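Hypothetical conserved protein TTC0263 (Thermus thermophilus, PDB 2PL2) is of unknown function but belongs to the tetratricopeptide repeat proteins, all-helical solenoids that commonly serve as scaffolds for protein-protein interaction. Local coordinates at residues Tyr76-Arg88 with Tyr117-Leu130. Residues are numbered along the deposited sequence; the frame is centred on the assembly and turned at random.
Sequences YMVLSEAYVALYR and YAPLHLQRGLVYAL
Met-77, Val-84 and Tyr-87 pack against Leu-120, Gln-123 and Leu-130 in a side-chain packing contact, mainly apolar toward its ends with a polar knob in the middle, between two near-parallel helices, 73-88 and 118-130, close to the centre of the chain. The segment axes cross at 15° and approach to 11.0 Å, burying 534 Å² in total. At the N-terminal end the chain of Met-77, bent at chi2 and chi3, curls round: its SD lies 3.3 Å from Leu-120 CD2 and at the ring edge of Tyr-117, while its CE meets Pro-119 CB at 3.5 Å. In the middle, Gln-123 is a knob in the hole made by Met-77, Ser-80, Glu-81 and Val-84. Its bent chain crosses that of Glu-81 at about a right angle, with Gln-123 NE2 3.7 Å from Glu-81 CG. Val-84 divides its branches: CG1, anti to the backbone N (chi1 171°), touches Leu-130 CD1 at 3.5 Å, and CG2 turns to Val-127. At the far end Leu-130 touches both Tyr-87, whose CE2 is 3.8 Å from Leu-130 CB, and Arg-88, where Leu-130 CD1 lies over one face of the guanidinium and Leu-130 CD2 comes within 3.9 Å of Arg-88 NH1. Helix 93-113 lies between the two in sequence and also packs on Ser-80 and Tyr-87. Such alignment of alternate helices, with the intervening one alongside, is characteristic of the tetratricopeptide repeat superhelix.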
loop_
_atom_site.group_PDB
_atom_site.type_symbol
_atom_site.label_atom_id
_atom_site.label_comp_id
_atom_site.label_asym_id
_atom_site.label_seq_id
_atom_site.Cartn_x
_atom_site.Cartn_y
_atom_site.Cartn_z
ATOM N N TYR A 76 6.625 13.901 14.511
ATOM C CA TYR A 76 5.726 14.715 13.708
ATOM C C TYR A 76 5.522 14.079 12.328
ATOM O O TYR A 76 4.406 14.035 11.822
ATOM C CB TYR A 76 6.298 16.126 13.550
ATOM C CG TYR A 76 6.678 16.802 14.857
ATOM C CD1 TYR A 76 5.749 17.546 15.584
ATOM C CD2 TYR A 76 7.962 16.672 15.374
ATOM C CE1 TYR A 76 6.099 18.151 16.791
ATOM C CE2 TYR A 76 8.319 17.263 16.575
ATOM C CZ TYR A 76 7.386 18.000 17.288
ATOM O OH TYR A 76 7.761 18.575 18.497
ATOM N N MET A 77 6.597 13.583 11.718
ATOM C CA MET A 77 6.482 12.966 10.394
ATOM C C MET A 77 5.551 11.756 10.481
ATOM O O MET A 77 4.564 11.667 9.750
ATOM C CB MET A 77 7.861 12.548 9.864
ATOM C CG MET A 77 8.795 13.715 9.479
ATOM S SD MET A 77 8.269 14.710 8.027
ATOM C CE MET A 77 8.403 13.459 6.725
ATOM N N VAL A 78 5.852 10.841 11.390
ATOM C CA VAL A 78 5.027 9.651 11.570
ATOM C C VAL A 78 3.578 10.069 11.805
ATOM O O VAL A 78 2.680 9.696 11.059
ATOM C CB VAL A 78 5.530 8.828 12.771
ATOM C CG1 VAL A 78 4.523 7.763 13.139
ATOM C CG2 VAL A 78 6.872 8.199 12.429
ATOM N N LEU A 79 3.376 10.870 12.840
ATOM C CA LEU A 79 2.064 11.383 13.210
ATOM C C LEU A 79 1.386 12.076 12.028
ATOM O O LEU A 79 0.189 11.930 11.810
ATOM C CB LEU A 79 2.243 12.360 14.382
ATOM C CG LEU A 79 1.063 12.938 15.159
ATOM C CD1 LEU A 79 0.179 11.823 15.678
ATOM C CD2 LEU A 79 1.611 13.761 16.316
ATOM N N SER A 80 2.168 12.828 11.270
ATOM C CA SER A 80 1.677 13.551 10.105
ATOM C C SER A 80 1.108 12.636 9.020
ATOM O O SER A 80 0.022 12.886 8.489
ATOM C CB SER A 80 2.809 14.384 9.513
ATOM O OG SER A 80 2.439 14.889 8.250
ATOM N N GLU A 81 1.851 11.587 8.677
ATOM C CA GLU A 81 1.412 10.646 7.650
ATOM C C GLU A 81 0.222 9.825 8.138
ATOM O O GLU A 81 -0.655 9.456 7.358
ATOM C CB GLU A 81 2.565 9.719 7.265
ATOM C CG GLU A 81 3.590 10.368 6.356
ATOM C CD GLU A 81 5.010 9.988 6.715
ATOM O OE1 GLU A 81 5.232 8.791 7.015
ATOM O OE2 GLU A 81 5.903 10.878 6.689
ATOM N N ALA A 82 0.196 9.549 9.436
ATOM C CA ALA A 82 -0.883 8.789 10.034
ATOM C C ALA A 82 -2.219 9.504 9.851
ATOM O O ALA A 82 -3.231 8.859 9.559
ATOM C CB ALA A 82 -0.597 8.559 11.507
ATOM N N TYR A 83 -2.229 10.826 10.005
ATOM C CA TYR A 83 -3.471 11.581 9.833
ATOM C C TYR A 83 -3.948 11.564 8.383
ATOM O O TYR A 83 -5.155 11.574 8.116
ATOM C CB TYR A 83 -3.314 13.034 10.297
ATOM C CG TYR A 83 -3.323 13.180 11.798
ATOM C CD1 TYR A 83 -4.412 12.734 12.555
ATOM C CD2 TYR A 83 -2.228 13.722 12.470
ATOM C CE1 TYR A 83 -4.400 12.812 13.939
ATOM C CE2 TYR A 83 -2.209 13.804 13.854
ATOM C CZ TYR A 83 -3.296 13.350 14.583
ATOM O OH TYR A 83 -3.268 13.414 15.956
ATOM N N VAL A 84 -3.002 11.557 7.447
ATOM C CA VAL A 84 -3.340 11.516 6.026
ATOM C C VAL A 84 -3.989 10.171 5.683
ATOM O O VAL A 84 -4.966 10.118 4.945
ATOM C CB VAL A 84 -2.085 11.720 5.130
ATOM C CG1 VAL A 84 -2.438 11.454 3.679
ATOM C CG2 VAL A 84 -1.546 13.145 5.292
ATOM N N ALA A 85 -3.442 9.088 6.220
ATOM C CA ALA A 85 -3.996 7.774 5.951
ATOM C C ALA A 85 -5.444 7.785 6.415
ATOM O O ALA A 85 -6.342 7.344 5.698
ATOM C CB ALA A 85 -3.201 6.702 6.698
ATOM N N LEU A 86 -5.657 8.305 7.621
ATOM C CA LEU A 86 -6.987 8.413 8.214
ATOM C C LEU A 86 -7.899 9.297 7.358
ATOM O O LEU A 86 -9.119 9.141 7.382
ATOM C CB LEU A 86 -6.885 9.008 9.615
ATOM C CG LEU A 86 -6.251 8.170 10.724
ATOM C CD1 LEU A 86 -5.901 9.061 11.914
ATOM C CD2 LEU A 86 -7.219 7.078 11.133
ATOM N N TYR A 87 -7.304 10.231 6.618
ATOM C CA TYR A 87 -8.061 11.130 5.746
ATOM C C TYR A 87 -8.580 10.422 4.503
ATOM O O TYR A 87 -9.688 10.693 4.048
ATOM C CB TYR A 87 -7.203 12.308 5.289
ATOM C CG TYR A 87 -7.717 12.926 4.001
ATOM C CD1 TYR A 87 -8.894 13.669 3.988
ATOM C CD2 TYR A 87 -7.065 12.697 2.780
ATOM C CE1 TYR A 87 -9.411 14.175 2.797
ATOM C CE2 TYR A 87 -7.572 13.193 1.589
ATOM C CZ TYR A 87 -8.750 13.928 1.602
ATOM O OH TYR A 87 -9.280 14.426 0.431
ATOM N N ARG A 88 -7.759 9.548 3.931
ATOM C CA ARG A 88 -8.156 8.812 2.743
ATOM C C ARG A 88 -9.271 7.871 3.162
ATOM O O ARG A 88 -10.264 7.703 2.451
ATOM C CB ARG A 88 -6.972 8.015 2.187
ATOM C CG ARG A 88 -5.792 8.872 1.750
ATOM C CD ARG A 88 -4.659 8.032 1.165
ATOM N NE ARG A 88 -3.531 8.850 0.719
ATOM C CZ ARG A 88 -3.595 9.756 -0.256
ATOM N NH1 ARG A 88 -4.739 9.967 -0.897
ATOM N NH2 ARG A 88 -2.514 10.451 -0.588
ATOM N N TYR A 117 14.130 21.249 6.808
ATOM C CA TYR A 117 13.965 19.817 6.561
ATOM C C TYR A 117 13.050 19.544 5.357
ATOM O O TYR A 117 11.836 19.745 5.420
ATOM C CB TYR A 117 13.419 19.130 7.817
ATOM C CG TYR A 117 13.504 17.620 7.767
ATOM C CD1 TYR A 117 14.725 16.984 7.543
ATOM C CD2 TYR A 117 12.362 16.830 7.915
ATOM C CE1 TYR A 117 14.813 15.602 7.466
ATOM C CE2 TYR A 117 12.442 15.446 7.838
ATOM C CZ TYR A 117 13.670 14.837 7.612
ATOM O OH TYR A 117 13.761 13.463 7.529
ATOM N N ALA A 118 13.651 19.077 4.265
ATOM C CA ALA A 118 12.925 18.797 3.021
ATOM C C ALA A 118 11.647 17.973 3.166
ATOM O O ALA A 118 10.592 18.363 2.654
ATOM C CB ALA A 118 13.856 18.120 2.021
ATOM N N PRO A 119 11.723 16.815 3.847
ATOM C CA PRO A 119 10.545 15.967 4.029
ATOM C C PRO A 119 9.316 16.703 4.545
ATOM O O PRO A 119 8.203 16.461 4.074
ATOM C CB PRO A 119 11.044 14.899 4.989
ATOM C CG PRO A 119 12.482 14.742 4.557
ATOM C CD PRO A 119 12.921 16.167 4.411
ATOM N N LEU A 120 9.517 17.612 5.499
ATOM C CA LEU A 120 8.399 18.368 6.062
ATOM C C LEU A 120 7.671 19.155 4.997
ATOM O O LEU A 120 6.453 19.045 4.855
ATOM C CB LEU A 120 8.872 19.336 7.153
ATOM C CG LEU A 120 9.438 18.771 8.454
ATOM C CD1 LEU A 120 9.707 19.917 9.420
ATOM C CD2 LEU A 120 8.445 17.801 9.066
ATOM N N HIS A 121 8.420 19.966 4.258
ATOM C CA HIS A 121 7.846 20.779 3.196
ATOM C C HIS A 121 7.194 19.901 2.130
ATOM O O HIS A 121 6.206 20.286 1.509
ATOM C CB HIS A 121 8.936 21.675 2.602
ATOM C CG HIS A 121 9.437 22.714 3.558
ATOM N ND1 HIS A 121 8.684 23.816 3.927
ATOM C CD2 HIS A 121 10.585 22.798 4.266
ATOM C CE1 HIS A 121 9.346 24.523 4.817
ATOM N NE2 HIS A 121 10.510 23.925 5.044
ATOM N N LEU A 122 7.744 18.710 1.939
ATOM C CA LEU A 122 7.190 17.771 0.983
ATOM C C LEU A 122 5.829 17.326 1.494
ATOM O O LEU A 122 4.825 17.379 0.766
ATOM C CB LEU A 122 8.110 16.554 0.823
ATOM C CG LEU A 122 7.482 15.406 0.010
ATOM C CD1 LEU A 122 6.988 15.949 -1.339
ATOM C CD2 LEU A 122 8.468 14.254 -0.168
ATOM N N GLN A 123 5.802 16.892 2.755
ATOM C CA GLN A 123 4.564 16.447 3.385
ATOM C C GLN A 123 3.561 17.586 3.455
ATOM O O GLN A 123 2.372 17.392 3.212
ATOM C CB GLN A 123 4.832 15.933 4.800
ATOM C CG GLN A 123 4.840 14.418 4.928
ATOM C CD GLN A 123 3.551 13.783 4.437
ATOM O OE1 GLN A 123 2.460 14.190 4.831
ATOM N NE2 GLN A 123 3.673 12.775 3.577
ATOM N N ARG A 124 4.034 18.777 3.792
ATOM C CA ARG A 124 3.139 19.911 3.890
ATOM C C ARG A 124 2.469 20.148 2.545
ATOM O O ARG A 124 1.273 20.438 2.490
ATOM C CB ARG A 124 3.902 21.161 4.339
ATOM C CG ARG A 124 3.003 22.296 4.816
ATOM C CD ARG A 124 3.817 23.471 5.362
ATOM N NE ARG A 124 4.629 24.117 4.328
ATOM C CZ ARG A 124 5.503 25.088 4.573
ATOM N NH1 ARG A 124 5.672 25.518 5.817
ATOM N NH2 ARG A 124 6.209 25.623 3.586
ATOM N N GLY A 125 3.229 20.015 1.460
ATOM C CA GLY A 125 2.664 20.218 0.134
ATOM C C GLY A 125 1.647 19.147 -0.221
ATOM O O GLY A 125 0.591 19.429 -0.783
ATOM N N LEU A 126 1.966 17.906 0.124
ATOM C CA LEU A 126 1.081 16.782 -0.140
ATOM C C LEU A 126 -0.215 16.958 0.647
ATOM O O LEU A 126 -1.282 16.525 0.207
ATOM C CB LEU A 126 1.766 15.477 0.265
ATOM C CG LEU A 126 1.130 14.154 -0.182
ATOM C CD1 LEU A 126 2.050 12.993 0.214
ATOM C CD2 LEU A 126 -0.247 13.986 0.450
ATOM N N VAL A 127 -0.119 17.601 1.808
ATOM C CA VAL A 127 -1.284 17.837 2.652
ATOM C C VAL A 127 -2.148 18.967 2.105
ATOM O O VAL A 127 -3.379 18.871 2.105
ATOM C CB VAL A 127 -0.862 18.150 4.111
ATOM C CG1 VAL A 127 -2.089 18.545 4.942
ATOM C CG2 VAL A 127 -0.182 16.930 4.726
ATOM N N TYR A 128 -1.516 20.040 1.640
ATOM C CA TYR A 128 -2.270 21.148 1.060
ATOM C C TYR A 128 -3.027 20.685 -0.181
ATOM O O TYR A 128 -4.139 21.148 -0.449
ATOM C CB TYR A 128 -1.342 22.293 0.672
ATOM C CG TYR A 128 -0.951 23.184 1.819
ATOM C CD1 TYR A 128 -1.919 23.772 2.638
ATOM C CD2 TYR A 128 0.380 23.465 2.070
ATOM C CE1 TYR A 128 -1.563 24.622 3.678
ATOM C CE2 TYR A 128 0.748 24.316 3.104
ATOM C CZ TYR A 128 -0.229 24.889 3.905
ATOM O OH TYR A 128 0.150 25.718 4.921
ATOM N N ALA A 129 -2.420 19.775 -0.942
ATOM C CA ALA A 129 -3.060 19.252 -2.147
ATOM C C ALA A 129 -4.327 18.477 -1.769
ATOM O O ALA A 129 -5.394 18.705 -2.335
ATOM C CB ALA A 129 -2.091 18.351 -2.904
ATOM N N LEU A 130 -4.209 17.563 -0.810
ATOM C CA LEU A 130 -5.360 16.782 -0.364
ATOM C C LEU A 130 -6.451 17.730 0.108
ATOM O O LEU A 130 -7.635 17.391 0.072
ATOM C CB LEU A 130 -4.954 15.835 0.766
ATOM C CG LEU A 130 -3.915 14.793 0.344
ATOM C CD1 LEU A 130 -3.418 14.015 1.548
ATOM C CD2 LEU A 130 -4.536 13.852 -0.684
#